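Glutamate receptor 1 (Adineta vaga, PDB 4IO6) probably acts as a ligand-gated ion channel, and this piece is its extracellular ligand-binding domain, which binds amino acids such as L-glutamate and, here, methionine. Local coordinates at residues Q163-S168 with D175-D180; I22-I27 with T34-G39; S103-R108 with S205-V210; A91-V96 with T211-L216; G13-V18 with I83-V88. All coordinates share one frame; numbering follows the deposited sequence.

Interaction 1: residues Q163-S168 with D175-D180; sequences QEMYDS and DVSFMD. With MET (methionine), chain C.
The ring of Tyr-166 receives Met-179 at its edge: SD of Met-179 lies 5.4 Å from the centroid of the Tyr-166 ring and 82° off the ring normal, so this Met-aromatic contact is made close to the ring plane. Tyr-192, outside both segments, brings its own ring against that of Tyr-166. Past the sulfur, CE of Met-179 comes to 3.4 Å from OH of Tyr-166, the two side chains crossing at about a right angle. Met-165 is extended as far as SD, with CG anti to the backbone N (chi1 -178°), and bends at chi3. That places its SD 3.3 Å from Ser-177 OG and its CE 3.6 Å from Met-179 CG. The hydroxyl of Ser-177 is satisfied by Gly-134 O. At the strand's far end, Asp-180 OD2 accepts a 2.7 Å hydrogen bond from N of the bound methionine. A helix lying nearly antiparallel (148°) on the strand that carries a ligand-binding carboxylate fits an alpha/beta lobe of the periplasmic-binding-protein fold.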
# COMPACT_ATOMS: atom_id res chain seq x y z
N GLN A 163 -11.52 -1.60 24.14
CA GLN A 163 -12.04 -2.32 25.30
C GLN A 163 -13.55 -2.09 25.46
O GLN A 163 -14.28 -3.00 25.78
CB GLN A 163 -11.31 -1.92 26.57
CG GLN A 163 -11.65 -2.85 27.73
CD GLN A 163 -11.18 -4.27 27.47
OE1 GLN A 163 -10.04 -4.48 27.03
NE2 GLN A 163 -12.05 -5.25 27.70
N GLU A 164 -14.01 -0.86 25.20
CA GLU A 164 -15.43 -0.59 25.29
C GLU A 164 -16.18 -1.36 24.19
O GLU A 164 -17.30 -1.86 24.41
CB GLU A 164 -15.76 0.92 25.26
CG GLU A 164 -17.24 1.17 25.57
CD GLU A 164 -17.69 2.63 25.65
OE1 GLU A 164 -16.99 3.53 25.14
OE2 GLU A 164 -18.80 2.87 26.21
N MET A 165 -15.56 -1.47 23.01
CA MET A 165 -16.09 -2.27 21.91
C MET A 165 -16.29 -3.73 22.34
O MET A 165 -17.38 -4.27 22.21
CB MET A 165 -15.17 -2.18 20.68
CG MET A 165 -15.67 -2.95 19.46
SD MET A 165 -14.49 -2.71 18.08
CE MET A 165 -13.04 -3.59 18.67
N TYR A 166 -15.24 -4.38 22.86
CA TYR A 166 -15.35 -5.78 23.27
C TYR A 166 -16.38 -5.94 24.38
O TYR A 166 -17.21 -6.85 24.33
CB TYR A 166 -13.99 -6.32 23.74
CG TYR A 166 -12.88 -6.17 22.76
CD1 TYR A 166 -13.03 -6.48 21.42
CD2 TYR A 166 -11.64 -5.70 23.18
CE1 TYR A 166 -12.00 -6.30 20.53
CE2 TYR A 166 -10.62 -5.52 22.29
CZ TYR A 166 -10.80 -5.82 20.97
OH TYR A 166 -9.74 -5.63 20.09
N ASP A 167 -16.31 -5.10 25.41
CA ASP A 167 -17.18 -5.21 26.56
C ASP A 167 -18.64 -5.07 26.11
O ASP A 167 -19.55 -5.75 26.64
CB ASP A 167 -16.86 -4.12 27.60
CG ASP A 167 -15.53 -4.32 28.29
OD1 ASP A 167 -14.89 -5.38 28.11
OD2 ASP A 167 -15.10 -3.39 29.02
N SER A 168 -18.88 -4.19 25.14
CA SER A 168 -20.24 -3.90 24.70
C SER A 168 -20.82 -5.04 23.87
O SER A 168 -22.01 -5.36 23.99
CB SER A 168 -20.28 -2.58 23.91
OG SER A 168 -19.97 -1.48 24.75
N ASP A 175 -24.45 -5.35 18.55
CA ASP A 175 -24.38 -6.58 17.78
C ASP A 175 -23.16 -6.66 16.86
O ASP A 175 -22.76 -7.75 16.47
CB ASP A 175 -25.62 -6.74 16.92
CG ASP A 175 -26.88 -7.06 17.73
OD1 ASP A 175 -26.80 -7.87 18.69
OD2 ASP A 175 -27.96 -6.54 17.39
N VAL A 176 -22.62 -5.53 16.45
CA VAL A 176 -21.47 -5.53 15.54
C VAL A 176 -20.62 -4.31 15.73
O VAL A 176 -21.09 -3.31 16.23
CB VAL A 176 -21.88 -5.46 14.05
CG1 VAL A 176 -22.57 -6.68 13.64
CG2 VAL A 176 -22.80 -4.24 13.78
N SER A 177 -19.35 -4.41 15.32
CA SER A 177 -18.47 -3.25 15.14
C SER A 177 -17.50 -3.53 13.99
O SER A 177 -17.64 -4.52 13.26
CB SER A 177 -17.72 -2.91 16.43
OG SER A 177 -17.16 -1.62 16.39
N PHE A 178 -16.56 -2.62 13.78
CA PHE A 178 -15.56 -2.75 12.72
C PHE A 178 -14.17 -2.76 13.33
O PHE A 178 -13.91 -2.05 14.32
CB PHE A 178 -15.58 -1.55 11.76
CG PHE A 178 -16.89 -1.29 11.07
CD1 PHE A 178 -17.78 -2.31 10.80
CD2 PHE A 178 -17.20 0.00 10.64
CE1 PHE A 178 -18.98 -2.04 10.13
CE2 PHE A 178 -18.37 0.28 9.96
CZ PHE A 178 -19.26 -0.72 9.71
N MET A 179 -13.28 -3.56 12.75
CA MET A 179 -11.88 -3.56 13.11
C MET A 179 -11.01 -3.64 11.86
O MET A 179 -11.42 -4.17 10.84
CB MET A 179 -11.51 -4.78 13.98
CG MET A 179 -12.01 -4.71 15.41
SD MET A 179 -11.35 -6.02 16.47
CE MET A 179 -9.65 -5.49 16.70
N ASP A 180 -9.76 -3.16 11.97
CA ASP A 180 -8.74 -3.44 10.96
C ASP A 180 -8.44 -4.95 10.95
O ASP A 180 -8.51 -5.62 11.98
CB ASP A 180 -7.45 -2.69 11.27
CG ASP A 180 -7.57 -1.18 11.16
OD1 ASP A 180 -8.33 -0.67 10.29
OD2 ASP A 180 -6.91 -0.49 11.97
N MET C . -6.55 2.22 11.81
CA MET C . -7.76 2.97 12.19
C MET C . -7.50 4.45 12.19
O MET C . -6.35 4.91 11.96
CB MET C . -8.30 2.54 13.57
CG MET C . -9.15 1.30 13.48
SD MET C . -10.72 1.74 12.61
CE MET C . -11.30 0.11 12.13
OXT MET C . -8.41 5.25 12.43

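Interaction 2: residues I22-I27 with T34-G39; sequences IVANVI and TTKLTG
Val-23 and Leu-37 lie side by side and point the same way from one face of this antiparallel hairpin, with CG2 of Val-23 3.8 Å from CD2 of Leu-37. The other branch of Val-23 turns to the next residue on that face, its CG1 standing 3.6 Å from Thr-35 CG2. Here the two side chains meet at a slant. The opposite face carries Ile-22, Ala-24 and Val-26 against Thr-38, Lys-36 and Thr-34. Near the strand ends Val-26 sets its CG2 3.3 Å from Thr-34 OG1; the methyl and the hydroxyl each sit between their own backbone N and carbonyl carbon (chi1 of Thr-34 62°), which brings the two together across the strands. Ile-22 places CB 3.5 Å from Thr-38 OG1. A water ties that hydroxyl to the main chain, donating to Ile-22 O. Six backbone hydrogen bonds hold the strands, such as Lys-36 N to Ala-24 O at 2.8 Å. Val-23 and Leu-37 also touch Leu-60 and Val-58 of strand 55-60, respectively. The chemistry is thus divided: regular backbone bonding supplies the register, an apolar patch faces the protein body, and the mixed face opposite is partly or fully exposed.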
# COMPACT_ATOMS: atom_id res chain seq x y z
N ILE A 22 1.75 -2.83 22.95
CA ILE A 22 1.21 -3.59 24.06
C ILE A 22 1.68 -2.93 25.32
O ILE A 22 2.89 -2.75 25.52
CB ILE A 22 1.71 -5.04 24.02
CG1 ILE A 22 1.38 -5.67 22.66
CG2 ILE A 22 1.13 -5.82 25.17
CD1 ILE A 22 2.18 -6.95 22.37
N VAL A 23 0.74 -2.58 26.19
CA VAL A 23 1.04 -1.82 27.38
C VAL A 23 0.86 -2.69 28.63
O VAL A 23 -0.22 -3.26 28.86
CB VAL A 23 0.09 -0.61 27.51
CG1 VAL A 23 0.37 0.17 28.81
CG2 VAL A 23 0.18 0.28 26.28
N ALA A 24 1.91 -2.77 29.45
CA ALA A 24 1.83 -3.47 30.73
C ALA A 24 2.17 -2.53 31.88
O ALA A 24 3.00 -1.63 31.73
CB ALA A 24 2.77 -4.66 30.74
N ASN A 25 1.51 -2.73 33.02
CA ASN A 25 1.94 -2.10 34.26
C ASN A 25 2.75 -3.07 35.11
O ASN A 25 2.43 -4.25 35.19
CB ASN A 25 0.75 -1.61 35.08
CG ASN A 25 1.18 -0.80 36.30
OD1 ASN A 25 1.32 0.43 36.22
ND2 ASN A 25 1.39 -1.48 37.42
N VAL A 26 3.80 -2.58 35.74
CA VAL A 26 4.59 -3.43 36.63
C VAL A 26 5.05 -2.66 37.86
O VAL A 26 5.03 -1.42 37.87
CB VAL A 26 5.83 -4.01 35.90
CG1 VAL A 26 5.39 -4.91 34.74
CG2 VAL A 26 6.72 -2.88 35.38
N ILE A 27 5.47 -3.39 38.88
CA ILE A 27 5.95 -2.77 40.12
C ILE A 27 7.40 -3.17 40.39
O ILE A 27 7.66 -4.23 40.97
CB ILE A 27 5.09 -3.16 41.34
CG1 ILE A 27 3.60 -3.12 40.99
CG2 ILE A 27 5.41 -2.25 42.53
CD1 ILE A 27 3.10 -1.76 40.50
N THR A 34 5.28 1.38 37.07
CA THR A 34 5.83 1.83 35.79
C THR A 34 5.20 1.08 34.62
O THR A 34 4.67 -0.02 34.75
CB THR A 34 7.35 1.62 35.70
OG1 THR A 34 7.65 0.22 35.81
CG2 THR A 34 8.08 2.38 36.81
N THR A 35 5.27 1.71 33.46
CA THR A 35 4.66 1.16 32.26
C THR A 35 5.71 0.60 31.32
O THR A 35 6.73 1.24 31.07
CB THR A 35 3.90 2.25 31.52
OG1 THR A 35 2.89 2.77 32.39
CG2 THR A 35 3.26 1.68 30.28
N LYS A 36 5.44 -0.59 30.77
CA LYS A 36 6.35 -1.26 29.86
C LYS A 36 5.65 -1.42 28.51
O LYS A 36 4.48 -1.79 28.46
CB LYS A 36 6.67 -2.65 30.41
CG LYS A 36 7.34 -3.63 29.45
CD LYS A 36 7.07 -5.08 29.90
CE LYS A 36 7.97 -6.11 29.19
NZ LYS A 36 8.38 -7.20 30.14
N LEU A 37 6.38 -1.13 27.44
CA LEU A 37 5.83 -1.24 26.09
C LEU A 37 6.58 -2.28 25.27
O LEU A 37 7.82 -2.30 25.27
CB LEU A 37 5.95 0.08 25.35
CG LEU A 37 5.34 1.33 25.98
CD1 LEU A 37 5.56 2.52 25.07
CD2 LEU A 37 3.86 1.13 26.28
N THR A 38 5.83 -3.10 24.55
CA THR A 38 6.38 -4.08 23.65
C THR A 38 5.48 -4.15 22.42
O THR A 38 4.39 -3.58 22.42
CB THR A 38 6.43 -5.47 24.29
OG1 THR A 38 5.10 -5.87 24.63
CG2 THR A 38 7.31 -5.49 25.55
N GLY A 39 5.92 -4.87 21.39
CA GLY A 39 5.09 -5.10 20.22
C GLY A 39 5.77 -4.78 18.90
O GLY A 39 6.93 -4.35 18.86
O HOH W 1 4.28 -4.84 27.15

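Interaction 3: residues S103-R108 with S205-V210; sequences SDNSMR and STFGIV. With MET (methionine), chain C.
Asn-105 holds its CG anti to the backbone N (chi1 -175°) while Phe-207 carries CG beside its own N (chi1 -65°), and the two torsions lay the amide across the phenyl ring. CB of Asn-105 stands 3.8 Å above the plane of the Phe-207 ring, offset toward the rim, a CH-pi contact. The amide follows with its plane 32° from the ring, and its OD1 comes within 3.3 Å of Phe-207 CZ. ND2 gives a bond to Ser-205 OG at 3.2 Å, tilted from the amide plane, and a second to Asp-180 OD1, so two acceptors fix the rotation of the group. These are antiparallel strands where the chain passes between the two lobes, consistent with the hinge of a periplasmic-binding-protein fold. Phe-207 N donates to Ser-103 O at 3.0 Å; Asn-105 and Ser-205 exchange backbone hydrogen bonds. Farther along, Met-107 SD lies 3.4 Å from CE of the bound methionine. Thr-206 points away from segment 103-108, its OG1 hydrogen-bonded to NH1 of Arg-229 of the second subunit.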
# COMPACT_ATOMS: atom_id res chain seq x y z
N SER A 103 2.30 -1.08 5.82
CA SER A 103 1.43 -2.24 5.73
C SER A 103 0.21 -1.88 4.90
O SER A 103 -0.25 -0.73 4.97
CB SER A 103 0.90 -2.63 7.11
OG SER A 103 0.14 -3.83 7.07
N ASP A 104 -0.30 -2.87 4.17
CA ASP A 104 -1.62 -2.80 3.59
C ASP A 104 -2.63 -2.98 4.73
O ASP A 104 -2.28 -3.41 5.82
CB ASP A 104 -1.82 -3.85 2.50
CG ASP A 104 -1.59 -5.28 2.99
OD1 ASP A 104 -1.46 -5.50 4.21
OD2 ASP A 104 -1.54 -6.19 2.14
N ASN A 105 -3.89 -2.65 4.47
CA ASN A 105 -4.91 -2.78 5.50
C ASN A 105 -6.26 -2.86 4.82
O ASN A 105 -6.40 -2.52 3.65
CB ASN A 105 -4.90 -1.56 6.43
CG ASN A 105 -5.86 -1.69 7.58
OD1 ASN A 105 -5.88 -2.72 8.26
ND2 ASN A 105 -6.71 -0.69 7.77
N SER A 106 -7.22 -3.37 5.56
CA SER A 106 -8.65 -3.35 5.19
C SER A 106 -9.39 -3.55 6.51
O SER A 106 -8.76 -3.85 7.54
CB SER A 106 -8.97 -4.44 4.16
OG SER A 106 -8.60 -5.72 4.64
N MET A 107 -10.71 -3.41 6.50
CA MET A 107 -11.51 -3.62 7.71
C MET A 107 -12.37 -4.86 7.62
O MET A 107 -12.70 -5.34 6.52
CB MET A 107 -12.39 -2.39 7.97
CG MET A 107 -11.58 -1.21 8.44
SD MET A 107 -12.64 0.16 9.03
CE MET A 107 -12.99 1.03 7.53
N ARG A 108 -12.74 -5.39 8.79
CA ARG A 108 -13.66 -6.51 8.91
C ARG A 108 -14.78 -6.16 9.88
O ARG A 108 -14.59 -5.33 10.78
CB ARG A 108 -12.96 -7.76 9.48
CG ARG A 108 -11.77 -8.32 8.67
CD ARG A 108 -12.14 -8.97 7.36
NE ARG A 108 -13.28 -9.90 7.34
CZ ARG A 108 -13.24 -11.21 7.60
NH1 ARG A 108 -12.11 -11.80 7.98
NH2 ARG A 108 -14.36 -11.92 7.51
N SER A 205 -6.91 0.01 2.40
CA SER A 205 -6.20 1.19 2.78
C SER A 205 -4.76 0.82 3.11
O SER A 205 -4.29 -0.29 2.81
CB SER A 205 -6.90 1.85 3.99
OG SER A 205 -7.06 0.90 5.03
N THR A 206 -4.04 1.76 3.70
CA THR A 206 -2.69 1.52 4.14
C THR A 206 -2.46 2.15 5.50
O THR A 206 -3.20 3.08 5.89
CB THR A 206 -1.65 2.12 3.17
OG1 THR A 206 -1.94 3.51 3.00
CG2 THR A 206 -1.70 1.47 1.82
N PHE A 207 -1.45 1.68 6.19
CA PHE A 207 -0.95 2.30 7.42
C PHE A 207 0.34 3.04 7.07
O PHE A 207 1.17 2.52 6.30
CB PHE A 207 -0.57 1.30 8.54
CG PHE A 207 -1.71 0.49 9.11
CD1 PHE A 207 -2.98 1.00 9.15
CD2 PHE A 207 -1.49 -0.76 9.64
CE1 PHE A 207 -4.02 0.26 9.68
CE2 PHE A 207 -2.53 -1.50 10.16
CZ PHE A 207 -3.77 -0.99 10.19
N GLY A 208 0.53 4.23 7.64
CA GLY A 208 1.76 4.98 7.43
C GLY A 208 2.18 5.65 8.71
O GLY A 208 1.39 5.83 9.63
N ILE A 209 3.46 6.00 8.80
CA ILE A 209 3.97 6.78 9.91
C ILE A 209 3.59 8.21 9.68
O ILE A 209 3.77 8.75 8.57
CB ILE A 209 5.51 6.60 10.02
CG1 ILE A 209 5.82 5.15 10.38
CG2 ILE A 209 6.12 7.59 11.01
CD1 ILE A 209 7.34 4.82 10.43
N VAL A 210 3.01 8.82 10.70
CA VAL A 210 2.58 10.21 10.61
C VAL A 210 3.77 11.13 10.84
O VAL A 210 4.54 10.93 11.80
CB VAL A 210 1.50 10.53 11.66
CG1 VAL A 210 1.02 11.95 11.48
CG2 VAL A 210 0.34 9.55 11.57
N MET C . -6.55 2.22 11.81
CA MET C . -7.76 2.97 12.19
C MET C . -7.50 4.45 12.19
O MET C . -6.35 4.91 11.96
CB MET C . -8.30 2.54 13.57
CG MET C . -9.15 1.30 13.48
SD MET C . -10.72 1.74 12.61
CE MET C . -11.30 0.11 12.13
OXT MET C . -8.41 5.25 12.43

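Interaction 4: residues A91-V96 with T211-L216; sequences ARREIV and TPKEWL. With MET (methionine), chain C.
Lys-213 makes the close part of this contact with its side chain from CG to NZ laid along the main chain of 94-96. Its CG packs 3.6 Å from Val-96 C, and a bend at chi3 (-66°) swings the end round until NZ donates to Glu-94 O at 2.9 Å. That donor is somewhat tilted from the carbonyl plane. On the inner side Val-96 CB comes within 3.5 Å of Thr-211 O, a second tight point between buried residues. A water closes the backbone seam, donating to Ile-95 O and accepting from Lys-213 N at 3.0 Å. The outer side is looser. Glu-94 and Ile-95 lie on the surface, and the carboxylate atom Glu-94 OE1 stays 6.2 Å from Lys-213 NZ, so the opposite charges do not pair directly. Arg-93 grazes the lysine, its NH1 4.1 Å from Lys-213 CG; its stronger tie is a salt bridge from NE to Asp-222 of the second subunit. Arg-92 points the other way, into the cleft, where NH1 meets O of the bound methionine in the guanidinium plane at 2.8 Å and NH2 donates to OXT. In the fold, segment 91-96, which leaves the short helix 90-93, packs on helix 67-75, with Val-96 on Val-71, while Thr-211 is backbone hydrogen-bonded to Ala-97 of strand 97-98 just before the loop that leads to helix 218-230.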
# COMPACT_ATOMS: atom_id res chain seq x y z
N ALA A 91 -8.66 13.12 4.68
CA ALA A 91 -8.83 14.17 5.69
C ALA A 91 -7.60 14.37 6.56
O ALA A 91 -7.22 15.51 6.87
CB ALA A 91 -10.01 13.84 6.55
N ARG A 92 -6.92 13.29 6.94
CA ARG A 92 -5.73 13.44 7.73
C ARG A 92 -4.59 14.03 6.93
O ARG A 92 -3.79 14.79 7.45
CB ARG A 92 -5.31 12.09 8.29
CG ARG A 92 -6.29 11.57 9.33
CD ARG A 92 -6.07 10.10 9.66
NE ARG A 92 -7.06 9.63 10.64
CZ ARG A 92 -7.09 8.41 11.18
NH1 ARG A 92 -6.20 7.50 10.85
NH2 ARG A 92 -8.05 8.09 12.06
N ARG A 93 -4.53 13.69 5.64
CA ARG A 93 -3.41 14.17 4.78
C ARG A 93 -3.49 15.69 4.58
O ARG A 93 -2.48 16.32 4.24
CB ARG A 93 -3.42 13.42 3.44
CG ARG A 93 -2.31 13.82 2.45
CD ARG A 93 -0.96 13.39 2.97
NE ARG A 93 0.10 13.89 2.12
CZ ARG A 93 0.64 15.09 2.23
NH1 ARG A 93 0.20 15.97 3.13
NH2 ARG A 93 1.61 15.42 1.39
N GLU A 94 -4.67 16.27 4.83
CA GLU A 94 -4.80 17.73 4.79
C GLU A 94 -3.95 18.40 5.88
O GLU A 94 -3.50 19.55 5.69
CB GLU A 94 -6.26 18.15 4.95
CG GLU A 94 -7.16 17.77 3.78
CD GLU A 94 -7.08 18.73 2.59
OE1 GLU A 94 -6.17 19.59 2.52
OE2 GLU A 94 -7.97 18.60 1.70
N ILE A 95 -3.74 17.72 7.01
CA ILE A 95 -3.08 18.34 8.16
C ILE A 95 -1.72 17.76 8.57
O ILE A 95 -0.97 18.42 9.31
CB ILE A 95 -4.00 18.38 9.38
CG1 ILE A 95 -4.46 16.98 9.77
CG2 ILE A 95 -5.18 19.30 9.10
CD1 ILE A 95 -5.15 16.95 11.16
N VAL A 96 -1.42 16.55 8.09
CA VAL A 96 -0.15 15.89 8.33
C VAL A 96 0.27 15.17 7.06
O VAL A 96 -0.52 14.95 6.14
CB VAL A 96 -0.24 14.82 9.47
CG1 VAL A 96 -0.61 15.46 10.81
CG2 VAL A 96 -1.19 13.72 9.14
N THR A 211 3.93 12.13 9.98
CA THR A 211 4.96 13.13 10.12
C THR A 211 4.39 14.52 9.88
O THR A 211 3.27 14.65 9.39
CB THR A 211 6.13 12.91 9.11
OG1 THR A 211 5.76 13.38 7.81
CG2 THR A 211 6.50 11.45 8.98
N PRO A 212 5.15 15.58 10.22
CA PRO A 212 4.67 16.91 9.86
C PRO A 212 4.65 17.06 8.34
O PRO A 212 5.41 16.38 7.64
CB PRO A 212 5.73 17.83 10.46
CG PRO A 212 6.36 17.01 11.56
CD PRO A 212 6.36 15.62 11.05
N LYS A 213 3.78 17.94 7.84
CA LYS A 213 3.82 18.29 6.42
C LYS A 213 5.15 18.96 6.10
O LYS A 213 5.71 19.66 6.94
CB LYS A 213 2.67 19.22 6.07
CG LYS A 213 1.32 18.50 6.11
CD LYS A 213 0.18 19.35 5.55
CE LYS A 213 -0.10 20.56 6.40
NZ LYS A 213 -1.24 21.40 5.85
N GLU A 214 5.63 18.75 4.88
CA GLU A 214 6.88 19.33 4.40
C GLU A 214 8.04 19.08 5.37
O GLU A 214 8.83 19.99 5.67
CB GLU A 214 6.69 20.84 4.15
CG GLU A 214 5.60 21.11 3.11
CD GLU A 214 5.17 22.55 3.05
OE1 GLU A 214 5.98 23.43 3.36
OE2 GLU A 214 3.99 22.78 2.68
N TRP A 215 8.14 17.85 5.86
CA TRP A 215 9.12 17.53 6.90
C TRP A 215 10.52 17.45 6.32
O TRP A 215 10.71 16.85 5.28
CB TRP A 215 8.77 16.16 7.45
CG TRP A 215 9.38 15.81 8.78
CD1 TRP A 215 9.62 16.63 9.84
CD2 TRP A 215 9.80 14.51 9.17
NE1 TRP A 215 10.15 15.90 10.88
CE2 TRP A 215 10.26 14.60 10.50
CE3 TRP A 215 9.80 13.26 8.54
CZ2 TRP A 215 10.74 13.49 11.19
CZ3 TRP A 215 10.27 12.18 9.21
CH2 TRP A 215 10.73 12.30 10.53
N LEU A 216 11.50 18.02 7.03
CA LEU A 216 12.91 17.99 6.63
C LEU A 216 13.47 16.58 6.44
O LEU A 216 14.38 16.36 5.64
CB LEU A 216 13.73 18.70 7.72
CG LEU A 216 15.22 18.97 7.49
CD1 LEU A 216 15.41 19.94 6.35
CD2 LEU A 216 15.86 19.50 8.77
N MET C . -6.55 2.22 11.81
CA MET C . -7.76 2.97 12.19
C MET C . -7.50 4.45 12.19
O MET C . -6.35 4.91 11.96
CB MET C . -8.30 2.54 13.57
CG MET C . -9.15 1.30 13.48
SD MET C . -10.72 1.74 12.61
CE MET C . -11.30 0.11 12.13
OXT MET C . -8.41 5.25 12.43
O HOH W 2 1.75 18.87 9.77

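Interaction 5: residues G13-V18 with I83-V88; sequences GVIESV and IGDITV. With MET (methionine), chain C.
Gly-13 to Ser-17 and Ile-83 to Asp-85 run nearly parallel, 25° apart, joined at one end by Ile-83 N donating to Gly-13 O at 3.0 Å. They continue strands 9-14 and 81-82, neighbours in the parallel sheet of the first lobe of a periplasmic-binding-protein fold, and diverge beyond the C-terminal ends of these strands: the CA atoms are 5.6 Å apart at Val-14 and Ile-83 but 7.8 Å at Ser-17 and Asp-85. Waters lie in the widening gap, one accepting from Ile-15 N and near Ile-83 O, another between Ile-15 O and Asp-85 OD1, their protons possibly shared with further acceptors. Val-14 leans its CG1 on the carbonyl of Ile-83. At the wide end Ser-17 OG donates to Asp-85 OD2 at 2.7 Å, meeting the carboxylate on its syn side but somewhat out of its plane. Asp-85 holds CG between its backbone N and carbonyl carbon (chi1 52°), which turns the carboxylate toward Ser-17 while its carbonyl faces the ligand. The same carboxylate has Tyr-67 OH at OD1 and Arg-162 at OD2, the latter salt bridge spanning the cleft between lobes. An inverse gamma turn centred on Asp-85 presents Asp-85 O to N of the bound methionine at 2.8 Å. Thr-87 OG1 accepts from the same ammonium nitrogen, and Thr-87 N donates to the ligand's O at 2.9 Å, almost straight at 175°.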
# COMPACT_ATOMS: atom_id res chain seq x y z
N GLY A 13 5.11 9.33 19.02
CA GLY A 13 3.82 9.00 19.61
C GLY A 13 3.41 7.59 19.22
O GLY A 13 3.51 7.21 18.05
N VAL A 14 2.97 6.82 20.22
CA VAL A 14 2.43 5.49 19.97
C VAL A 14 1.08 5.39 20.69
O VAL A 14 0.77 6.20 21.57
CB VAL A 14 3.40 4.38 20.43
CG1 VAL A 14 4.70 4.49 19.59
CG2 VAL A 14 3.72 4.46 21.95
N ILE A 15 0.29 4.41 20.28
CA ILE A 15 -1.08 4.28 20.80
C ILE A 15 -1.38 2.79 21.08
O ILE A 15 -1.07 1.91 20.27
CB ILE A 15 -2.11 4.92 19.81
CG1 ILE A 15 -3.54 4.83 20.35
CG2 ILE A 15 -2.02 4.28 18.43
CD1 ILE A 15 -4.50 5.68 19.54
N GLU A 16 -1.98 2.51 22.22
CA GLU A 16 -2.19 1.13 22.63
C GLU A 16 -3.08 0.41 21.64
O GLU A 16 -4.20 0.85 21.37
CB GLU A 16 -2.83 1.08 24.03
CG GLU A 16 -3.09 -0.34 24.53
CD GLU A 16 -3.55 -0.38 25.98
OE1 GLU A 16 -3.51 0.68 26.64
OE2 GLU A 16 -3.93 -1.48 26.46
N SER A 17 -2.60 -0.74 21.19
CA SER A 17 -3.32 -1.58 20.25
C SER A 17 -2.59 -2.90 20.14
O SER A 17 -1.57 -2.99 19.48
CB SER A 17 -3.36 -0.93 18.88
OG SER A 17 -4.14 -1.75 18.02
N VAL A 18 -3.08 -3.96 20.77
CA VAL A 18 -2.35 -5.22 20.71
C VAL A 18 -2.49 -5.86 19.33
O VAL A 18 -3.58 -5.86 18.76
CB VAL A 18 -2.83 -6.23 21.80
CG1 VAL A 18 -2.64 -5.63 23.17
CG2 VAL A 18 -4.24 -6.64 21.58
N ILE A 83 3.79 6.44 15.18
CA ILE A 83 3.89 5.14 14.55
C ILE A 83 2.87 4.21 15.18
O ILE A 83 2.81 4.07 16.41
CB ILE A 83 5.29 4.53 14.74
CG1 ILE A 83 6.38 5.50 14.25
CG2 ILE A 83 5.39 3.22 14.05
CD1 ILE A 83 7.78 4.94 14.41
N GLY A 84 2.07 3.57 14.33
CA GLY A 84 1.14 2.57 14.78
C GLY A 84 0.29 2.08 13.62
O GLY A 84 0.64 2.21 12.43
N ASP A 85 -0.86 1.53 13.99
CA ASP A 85 -1.85 1.03 13.05
C ASP A 85 -2.75 2.19 12.66
O ASP A 85 -3.94 2.23 12.95
CB ASP A 85 -2.59 -0.17 13.65
CG ASP A 85 -3.17 0.08 15.05
OD1 ASP A 85 -2.75 1.00 15.79
OD2 ASP A 85 -4.06 -0.75 15.47
N ILE A 86 -2.12 3.18 12.01
CA ILE A 86 -2.70 4.46 11.72
C ILE A 86 -3.02 4.54 10.22
O ILE A 86 -2.15 4.53 9.38
CB ILE A 86 -1.76 5.62 12.11
CG1 ILE A 86 -1.31 5.52 13.57
CG2 ILE A 86 -2.45 6.93 11.84
CD1 ILE A 86 -0.16 6.48 13.94
N THR A 87 -4.31 4.59 9.89
CA THR A 87 -4.75 4.57 8.53
C THR A 87 -4.52 5.91 7.84
O THR A 87 -4.80 6.97 8.40
CB THR A 87 -6.26 4.20 8.47
OG1 THR A 87 -6.39 2.94 9.12
CG2 THR A 87 -6.74 4.09 7.08
N VAL A 88 -3.98 5.84 6.62
CA VAL A 88 -3.79 7.01 5.78
C VAL A 88 -5.15 7.37 5.20
O VAL A 88 -5.78 6.60 4.47
CB VAL A 88 -2.79 6.72 4.68
CG1 VAL A 88 -2.57 7.95 3.82
CG2 VAL A 88 -1.45 6.23 5.29
N MET C . -6.55 2.22 11.81
CA MET C . -7.76 2.97 12.19
C MET C . -7.50 4.45 12.19
O MET C . -6.35 4.91 11.96
CB MET C . -8.30 2.54 13.57
CG MET C . -9.15 1.30 13.48
SD MET C . -10.72 1.74 12.61
CE MET C . -11.30 0.11 12.13
OXT MET C . -8.41 5.25 12.43
O HOH W 3 1.43 2.63 18.27
O HOH W 4 -0.62 1.00 17.68

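From the N terminus, interaction 5 opens first at 13-18; the short hairpin of interaction 2 lies wholly between its segments, and the 83-88 segment then closes interaction 5. Interaction 4 opens at 91-96 and interaction 3 at 103-108, with interaction 1 formed between 163 and 180; interaction 3 closes at 205-210 and interaction 4 just after, at 211-216. Interactions 1, 3 and 4 are therefore concentric, and none crosses another. Interactions 2, 4 and 5 belong to the first lobe, interaction 1 to the second, and interaction 3 joins them. Interactions 1, 3, 4 and 5 all touch the bound methionine; interaction 2 does not, and meets the others only through its packing on interaction 5.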